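Local coordinates for RedY-like protein (Hahella chejuensis, PDB 2JDJ) that probably takes part in the biosynthesis of the red pigment prodigiosin, as a RedY-like member of the dimeric alpha/beta-barrel clan, at residues K60-D63 / R64-D68. Sequence-based numbering, arbitrary orientation.
Sequences KITD and RAAFD
Asp63 ends the turn that leads from strand 55-61 into helix 64-71, and its carbonyl oxygen takes the first helical bond, from Phe67 N at 3.2 Å, with the donor in the carbonyl plane and the N-H nearly straight on it (167°). The same residue is the N-cap. With CG swung between its own backbone N and carbonyl carbon (chi1 56°), the carboxylate folds over the start of the helix, and OD1 accepts from Ala66 N at 2.8 Å; the amide comes from above the carboxylate plane, 37° out of it. OD1 also lies 3.1 Å from Ala65 CB, a close fit along the first turn. The negative charge sits where the helix dipole would probably welcome it. An alanine here would remove that carboxylate, and Ala66 N would probably lose its side-chain acceptor, with the helix start less firmly fixed. Beside the cap, Thr62 OG1 rests 3.4 Å from Ala66 CB. In this alpha-beta fold of the dimeric barrel clan, the turn carries the chain from an inner strand of the antiparallel sheet to the helical layer, and Ile61 bridges the two. Its CD1 reaches Phe67 CB at 3.6 Å and also touches Arg64 CA, while CG2 meets the ring obliquely near CD1 of Phe67; the two side chains cross at about a right angle. Ile4 of strand 2-10 packs against Ile61, Arg64 and Phe67. At the first position of the helix, Arg64 bends its chain at chi2 and chi3 and brings NH1 to OD1 of Asp68, one turn further on, at 2.9 Å, a salt bridge using the syn lone pair and lying close to the guanidinium plane. The other terminal nitrogen, NH2, pairs with Glu92 of strand 87-97.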
loop_
_atom_site.group_PDB
_atom_site.type_symbol
_atom_site.label_atom_id
_atom_site.label_comp_id
_atom_site.label_asym_id
_atom_site.label_seq_id
_atom_site.Cartn_x
_atom_site.Cartn_y
_atom_site.Cartn_z
ATOM N N LYS A 60 4.553 3.691 5.182
ATOM C CA LYS A 60 5.729 4.209 4.482
ATOM C C LYS A 60 6.758 4.632 5.535
ATOM O O LYS A 60 6.441 5.419 6.442
ATOM C CB LYS A 60 5.350 5.374 3.555
ATOM C CG LYS A 60 6.513 5.909 2.731
ATOM C CD LYS A 60 6.101 6.986 1.718
ATOM C CE LYS A 60 5.991 6.421 0.299
ATOM N NZ LYS A 60 5.827 7.481 -0.728
ATOM N N ILE A 61 7.974 4.083 5.425
ATOM C CA ILE A 61 9.041 4.316 6.412
ATOM C C ILE A 61 10.343 4.777 5.769
ATOM O O ILE A 61 10.607 4.503 4.586
ATOM C CB ILE A 61 9.352 3.060 7.267
ATOM C CG1 ILE A 61 9.657 1.853 6.364
ATOM C CG2 ILE A 61 8.213 2.758 8.282
ATOM C CD1 ILE A 61 10.038 0.576 7.128
ATOM N N THR A 62 11.153 5.471 6.563
ATOM C CA THR A 62 12.436 6.007 6.118
ATOM C C THR A 62 13.334 4.857 5.693
ATOM O O THR A 62 13.837 4.823 4.560
ATOM C CB THR A 62 13.105 6.823 7.237
ATOM O OG1 THR A 62 13.093 6.060 8.457
ATOM C CG2 THR A 62 12.341 8.130 7.453
ATOM N N ASP A 63 13.506 3.910 6.601
ATOM C CA ASP A 63 14.136 2.629 6.289
ATOM C C ASP A 63 13.734 1.627 7.347
ATOM O O ASP A 63 13.324 2.008 8.458
ATOM C CB ASP A 63 15.659 2.746 6.231
ATOM C CG ASP A 63 16.237 3.300 7.506
ATOM O OD1 ASP A 63 16.366 2.527 8.469
ATOM O OD2 ASP A 63 16.545 4.517 7.548
ATOM N N ARG A 64 13.859 0.350 6.990
ATOM C CA ARG A 64 13.460 -0.767 7.849
ATOM C C ARG A 64 14.192 -0.769 9.177
ATOM O O ARG A 64 13.643 -1.174 10.209
ATOM C CB ARG A 64 13.692 -2.109 7.129
ATOM C CG ARG A 64 13.013 -3.301 7.782
ATOM C CD ARG A 64 11.522 -3.062 7.956
ATOM N NE ARG A 64 10.716 -4.229 7.590
ATOM C CZ ARG A 64 10.154 -5.063 8.457
ATOM N NH1 ARG A 64 10.297 -4.886 9.767
ATOM N NH2 ARG A 64 9.432 -6.076 8.002
ATOM N N ALA A 65 15.446 -0.329 9.142
ATOM C CA ALA A 65 16.263 -0.241 10.350
ATOM C C ALA A 65 15.619 0.700 11.388
ATOM O O ALA A 65 15.476 0.350 12.573
ATOM C CB ALA A 65 17.684 0.212 9.982
ATOM N N ALA A 66 15.225 1.888 10.931
ATOM C CA ALA A 66 14.577 2.884 11.799
ATOM C C ALA A 66 13.240 2.357 12.346
ATOM O O ALA A 66 12.954 2.490 13.530
ATOM C CB ALA A 66 14.379 4.195 11.049
ATOM N N PHE A 67 12.437 1.737 11.477
ATOM C CA PHE A 67 11.150 1.144 11.902
ATOM C C PHE A 67 11.313 0.059 12.964
ATOM O O PHE A 67 10.581 0.028 13.946
ATOM C CB PHE A 67 10.347 0.618 10.713
ATOM C CG PHE A 67 8.953 0.155 11.079
ATOM C CD1 PHE A 67 8.011 1.055 11.569
ATOM C CD2 PHE A 67 8.589 -1.183 10.941
ATOM C CE1 PHE A 67 6.716 0.635 11.916
ATOM C CE2 PHE A 67 7.300 -1.617 11.283
ATOM C CZ PHE A 67 6.361 -0.704 11.773
ATOM N N ASP A 68 12.292 -0.819 12.766
ATOM C CA ASP A 68 12.576 -1.886 13.715
ATOM C C ASP A 68 12.877 -1.376 15.125
ATOM O O ASP A 68 12.421 -1.962 16.112
ATOM C CB ASP A 68 13.721 -2.758 13.194
ATOM C CG ASP A 68 13.271 -3.718 12.105
ATOM O OD1 ASP A 68 12.132 -3.582 11.586
ATOM O OD2 ASP A 68 14.059 -4.619 11.762
#